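Local structure of HTH tetR-type domain-containing protein (3IUV) at residues R14-A19 / Y49-L54; S32-A37 / V42-T47. The protein probably binds DNA as a TetR-family transcriptional regulator, though which genes it controls and what ligand it may sense are unknown. All coordinates share one frame; numbering follows the deposited sequence.

Contact 1 of 2, residues R14-A19 / Y49-L54; sequences RIIDAA and YHFATL
Ile15 and Ile16 of helix 11-24 meet Phe51, just past the end of helix 44-50, in a small, buried apolar contact inside the N-terminal helical domain. Phe51 is the first residue to leave helical geometry, and its backbone turns there while its side chain reaches back toward helix 11-24. With CG anti to its own carbonyl carbon (chi1 -55°), Phe51 points the CE1-CZ end of its ring at the two isoleucines. Ile15 comes in at the ring's edge, close to its plane, with the methyl CG2 lying 3.4 Å from Phe51 CE1; the two side chains run past each other in opposite directions. The side chain of Ile16 crosses that of Phe51 at about a right angle, its CG1 sitting 3.5 Å from Phe51 CZ and its CD1 3.8 Å from the same CZ. The two branches of Ile15 divide the work: while CG2 serves the phenyl, the extended arm (chi2 178°) carries CD1 to His50, where it stands 4.0 Å from CD2 of the imidazole. Tyr49 CD2 lies above one face of the His50 ring, offset toward its rim. Helix 54-73 adds Ala60 to the same core, touching both Ile16 and Phe51. Cutting Phe51 back to an alanine is likely to open a gap beside Ile15 CG2 and Ile16 CG1 and weaken the hold of helix 11-24 on the end of helix 44-50. Beyond the aromatic residue, Thr53 N-caps the next helix, and Asp56 OD1 accepts a bond from Thr53 N. Helix 11-24 packed against the end of helix 44-50, with the long helix 54-73 leading away, is characteristic of the TetR-type DNA-binding domain.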
loop_
_atom_site.group_PDB
_atom_site.type_symbol
_atom_site.label_atom_id
_atom_site.label_comp_id
_atom_site.label_asym_id
_atom_site.label_seq_id
_atom_site.Cartn_x
_atom_site.Cartn_y
_atom_site.Cartn_z
ATOM N N ARG A 14 21.556 13.781 -10.149
ATOM C CA ARG A 14 21.325 14.828 -9.170
ATOM C C ARG A 14 19.875 15.196 -9.238
ATOM O O ARG A 14 19.226 15.394 -8.208
ATOM C CB ARG A 14 22.163 16.060 -9.485
ATOM C CG ARG A 14 23.609 15.965 -9.049
ATOM C CD ARG A 14 24.357 17.198 -9.496
ATOM N NE ARG A 14 23.554 18.404 -9.309
ATOM C CZ ARG A 14 23.955 19.624 -9.652
ATOM N NH1 ARG A 14 25.149 19.790 -10.198
ATOM N NH2 ARG A 14 23.169 20.677 -9.454
ATOM N N ILE A 15 19.371 15.281 -10.468
ATOM C CA ILE A 15 17.972 15.626 -10.702
ATOM C C ILE A 15 17.010 14.593 -10.081
ATOM O O ILE A 15 16.175 14.943 -9.237
ATOM C CB ILE A 15 17.684 15.876 -12.213
ATOM C CG1 ILE A 15 18.312 17.213 -12.657
ATOM C CG2 ILE A 15 16.167 15.815 -12.522
ATOM C CD1 ILE A 15 18.143 17.541 -14.119
ATOM N N ILE A 16 17.147 13.331 -10.479
ATOM C CA ILE A 16 16.307 12.256 -9.960
ATOM C C ILE A 16 16.340 12.183 -8.439
ATOM O O ILE A 16 15.303 12.025 -7.780
ATOM C CB ILE A 16 16.759 10.918 -10.517
ATOM C CG1 ILE A 16 16.498 10.891 -12.026
ATOM C CG2 ILE A 16 16.042 9.786 -9.805
ATOM C CD1 ILE A 16 17.022 9.659 -12.711
ATOM N N ASP A 17 17.542 12.295 -7.886
ATOM C CA ASP A 17 17.723 12.225 -6.444
ATOM C C ASP A 17 16.960 13.343 -5.782
ATOM O O ASP A 17 16.319 13.155 -4.758
ATOM C CB ASP A 17 19.203 12.324 -6.099
ATOM C CG ASP A 17 19.947 11.028 -6.380
ATOM O OD1 ASP A 17 19.361 9.943 -6.160
ATOM O OD2 ASP A 17 21.113 11.090 -6.821
ATOM N N ALA A 18 17.034 14.515 -6.388
ATOM C CA ALA A 18 16.316 15.670 -5.890
ATOM C C ALA A 18 14.815 15.434 -5.952
ATOM O O ALA A 18 14.098 15.748 -5.006
ATOM C CB ALA A 18 16.712 16.917 -6.682
ATOM N N ALA A 19 14.344 14.881 -7.068
ATOM C CA ALA A 19 12.935 14.554 -7.214
ATOM C C ALA A 19 12.593 13.663 -6.045
ATOM O O ALA A 19 11.590 13.861 -5.348
ATOM C CB ALA A 19 12.699 13.813 -8.506
ATOM N N TYR A 49 15.490 19.011 -20.083
ATOM C CA TYR A 49 16.345 18.392 -21.079
ATOM C C TYR A 49 16.403 16.893 -20.778
ATOM O O TYR A 49 16.406 16.037 -21.663
ATOM C CB TYR A 49 17.730 19.048 -21.024
ATOM C CG TYR A 49 18.777 18.413 -21.896
ATOM C CD1 TYR A 49 18.575 18.272 -23.260
ATOM C CD2 TYR A 49 19.984 17.963 -21.349
ATOM C CE1 TYR A 49 19.534 17.696 -24.059
ATOM C CE2 TYR A 49 20.946 17.382 -22.135
ATOM C CZ TYR A 49 20.716 17.252 -23.495
ATOM O OH TYR A 49 21.674 16.680 -24.297
ATOM N N HIS A 50 16.385 16.581 -19.500
ATOM C CA HIS A 50 16.390 15.200 -19.088
ATOM C C HIS A 50 14.993 14.602 -18.899
ATOM O O HIS A 50 14.818 13.400 -19.014
ATOM C CB HIS A 50 17.243 15.056 -17.834
ATOM C CG HIS A 50 18.687 15.329 -18.088
ATOM N ND1 HIS A 50 19.486 14.473 -18.806
ATOM C CD2 HIS A 50 19.470 16.391 -17.755
ATOM C CE1 HIS A 50 20.704 14.978 -18.895
ATOM N NE2 HIS A 50 20.715 16.138 -18.260
ATOM N N PHE A 51 13.989 15.422 -18.628
ATOM C CA PHE A 51 12.657 14.866 -18.422
ATOM C C PHE A 51 11.603 15.788 -18.970
ATOM O O PHE A 51 11.293 16.808 -18.359
ATOM C CB PHE A 51 12.386 14.604 -16.933
ATOM C CG PHE A 51 13.410 13.726 -16.281
ATOM C CD1 PHE A 51 14.397 14.271 -15.475
ATOM C CD2 PHE A 51 13.398 12.353 -16.484
ATOM C CE1 PHE A 51 15.358 13.461 -14.875
ATOM C CE2 PHE A 51 14.362 11.535 -15.895
ATOM C CZ PHE A 51 15.345 12.091 -15.091
ATOM N N ALA A 52 11.050 15.418 -20.120
ATOM C CA ALA A 52 9.952 16.167 -20.727
ATOM C C ALA A 52 8.660 16.123 -19.894
ATOM O O ALA A 52 8.231 17.156 -19.348
ATOM C CB ALA A 52 9.699 15.660 -22.117
ATOM N N THR A 53 8.030 14.945 -19.803
ATOM C CA THR A 53 6.807 14.834 -19.019
ATOM C C THR A 53 7.193 14.863 -17.561
ATOM O O THR A 53 8.335 14.560 -17.219
ATOM C CB THR A 53 5.994 13.549 -19.305
ATOM O OG1 THR A 53 6.538 12.448 -18.567
ATOM C CG2 THR A 53 6.002 13.227 -20.775
ATOM N N LEU A 54 6.246 15.244 -16.709
ATOM C CA LEU A 54 6.454 15.187 -15.276
ATOM C C LEU A 54 6.512 13.719 -14.937
ATOM O O LEU A 54 7.061 13.332 -13.907
ATOM C CB LEU A 54 5.293 15.842 -14.528
ATOM C CG LEU A 54 5.613 16.662 -13.269
ATOM C CD1 LEU A 54 6.522 15.897 -12.309
ATOM C CD2 LEU A 54 6.224 18.026 -13.638
#

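Contact 2 of 2, residues S32-A37 / V42-T47; sequences SHRTVA and VPLGST
The helix-turn-helix motif predicted for residues 32-51 is built on this contact: helix 33-40 packs against the start of helix 44-50, the recognition helix of TetR-type domains, with the turn between them. Ala37 sits at the middle, its small CB lying alongside the start of helix 44-50, 3.9 Å from Leu44 CA and 3.8 Å from Thr47 OG1. Its carbonyl also ties the turn: Val42 N donates to Ala37 O over 3.2 Å. The N-H...O angle is 148°, and the donor is tilted from the carbonyl plane. Leu44 has CG anti to the backbone N (chi1 -174°), which sends its branches back over helix 33-40. There CD1 rests 3.5 Å from His33 CB, and CD2 approaches the guanidinium of Arg34 obliquely, 4.0 Å from NH1. Thr47, one turn further on, has its CB directed toward helix 33-40. Ser32, the N-cap residue of helix 33-40, has its OG hydrogen-bonded to Thr35 OG1. On the inner side, Val36 touches Ala19 and Leu57, joining the motif to helices 11-24 and 54-73. His33 is held from beyond the pair, since its NE2 bonds to Phe51 O, which probably helps hold the imidazole with its edge turned to Thr47, whose methyl CG2 lies in the ring plane beside His33 CD2.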
loop_
_atom_site.group_PDB
_atom_site.type_symbol
_atom_site.label_atom_id
_atom_site.label_comp_id
_atom_site.label_asym_id
_atom_site.label_seq_id
_atom_site.Cartn_x
_atom_site.Cartn_y
_atom_site.Cartn_z
ATOM N N SER A 32 7.541 19.149 -9.063
ATOM C CA SER A 32 7.357 19.572 -10.440
ATOM C C SER A 32 8.696 20.049 -10.953
ATOM O O SER A 32 9.562 20.417 -10.163
ATOM C CB SER A 32 6.375 20.729 -10.506
ATOM O OG SER A 32 7.014 21.923 -10.091
ATOM N N HIS A 33 8.861 20.057 -12.273
ATOM C CA HIS A 33 10.095 20.546 -12.894
ATOM C C HIS A 33 10.710 21.703 -12.146
ATOM O O HIS A 33 11.914 21.723 -11.897
ATOM C CB HIS A 33 9.835 20.994 -14.323
ATOM C CG HIS A 33 9.609 19.858 -15.259
ATOM N ND1 HIS A 33 8.354 19.471 -15.662
ATOM C CD2 HIS A 33 10.481 18.998 -15.836
ATOM C CE1 HIS A 33 8.459 18.426 -16.467
ATOM N NE2 HIS A 33 9.738 18.117 -16.582
ATOM N N ARG A 34 9.874 22.674 -11.803
ATOM C CA ARG A 34 10.362 23.885 -11.184
ATOM C C ARG A 34 10.851 23.609 -9.758
ATOM O O ARG A 34 11.840 24.196 -9.318
ATOM C CB ARG A 34 9.287 24.976 -11.233
ATOM C CG ARG A 34 9.832 26.378 -11.162
ATOM C CD ARG A 34 9.174 27.285 -12.195
ATOM N NE ARG A 34 9.831 28.589 -12.254
ATOM C CZ ARG A 34 9.828 29.387 -13.321
ATOM N NH1 ARG A 34 9.206 29.009 -14.430
ATOM N NH2 ARG A 34 10.452 30.563 -13.287
ATOM N N THR A 35 10.186 22.691 -9.054
ATOM C CA THR A 35 10.510 22.422 -7.647
ATOM C C THR A 35 11.680 21.469 -7.529
ATOM O O THR A 35 12.496 21.560 -6.608
ATOM C CB THR A 35 9.340 21.796 -6.878
ATOM O OG1 THR A 35 8.096 22.248 -7.426
ATOM C CG2 THR A 35 9.429 22.189 -5.420
ATOM N N VAL A 36 11.731 20.530 -8.461
ATOM C CA VAL A 36 12.896 19.685 -8.631
ATOM C C VAL A 36 14.112 20.507 -9.080
ATOM O O VAL A 36 15.232 20.257 -8.647
ATOM C CB VAL A 36 12.604 18.583 -9.646
ATOM C CG1 VAL A 36 13.592 17.446 -9.484
ATOM C CG2 VAL A 36 11.189 18.072 -9.444
ATOM N N ALA A 37 13.900 21.492 -9.946
ATOM C CA ALA A 37 15.007 22.349 -10.367
ATOM C C ALA A 37 15.572 23.088 -9.157
ATOM O O ALA A 37 16.774 23.069 -8.898
ATOM C CB ALA A 37 14.561 23.329 -11.436
ATOM N N VAL A 42 19.729 23.438 -10.125
ATOM C CA VAL A 42 19.967 23.025 -11.492
ATOM C C VAL A 42 18.963 23.809 -12.309
ATOM O O VAL A 42 17.841 24.043 -11.863
ATOM C CB VAL A 42 19.744 21.491 -11.639
ATOM C CG1 VAL A 42 18.940 21.167 -12.879
ATOM C CG2 VAL A 42 21.075 20.742 -11.594
ATOM N N PRO A 43 19.368 24.267 -13.491
ATOM C CA PRO A 43 18.429 25.026 -14.313
ATOM C C PRO A 43 17.178 24.225 -14.658
ATOM O O PRO A 43 17.241 23.009 -14.840
ATOM C CB PRO A 43 19.241 25.311 -15.583
ATOM C CG PRO A 43 20.645 25.339 -15.104
ATOM C CD PRO A 43 20.737 24.303 -14.025
ATOM N N LEU A 44 16.048 24.914 -14.753
ATOM C CA LEU A 44 14.840 24.276 -15.225
ATOM C C LEU A 44 15.136 23.552 -16.518
ATOM O O LEU A 44 14.691 22.418 -16.723
ATOM C CB LEU A 44 13.771 25.321 -15.458
ATOM C CG LEU A 44 12.353 24.892 -15.833
ATOM C CD1 LEU A 44 11.723 23.943 -14.809
ATOM C CD2 LEU A 44 11.526 26.163 -15.976
ATOM N N GLY A 45 15.898 24.221 -17.384
ATOM C CA GLY A 45 16.239 23.708 -18.707
ATOM C C GLY A 45 16.925 22.344 -18.663
ATOM O O GLY A 45 16.657 21.503 -19.506
ATOM N N SER A 46 17.817 22.149 -17.690
ATOM C CA SER A 46 18.470 20.869 -17.433
ATOM C C SER A 46 17.412 19.837 -17.140
ATOM O O SER A 46 17.356 18.734 -17.693
ATOM C CB SER A 46 19.304 20.977 -16.156
ATOM O OG SER A 46 20.687 21.106 -16.402
ATOM N N THR A 47 16.621 20.229 -16.172
ATOM C CA THR A 47 15.505 19.489 -15.678
ATOM C C THR A 47 14.655 18.969 -16.840
ATOM O O THR A 47 14.322 17.779 -16.914
ATOM C CB THR A 47 14.731 20.435 -14.727
ATOM O OG1 THR A 47 15.012 20.063 -13.367
ATOM C CG2 THR A 47 13.232 20.466 -15.034
#

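How the contacts relate
The two contacts lie side by side in the DNA-binding domain, centres about 7 Å apart and on the same side of the chain's centre. Contact 2 falls within the sequence that contact 1 spans: helix 11-24 comes first, then helix 33-40, then helix 44-50, which both contacts use. The beginning of helix 44-50 packs on helix 33-40, and its last residue and the loop after it pack on helix 11-24. The hydrogen bond from His33 joins the two contacts directly, while Leu54 packs on the same imidazole and Arg14 on Val42. Held at both ends in this way, helix 44-50 is probably kept in a fixed pose for reading DNA.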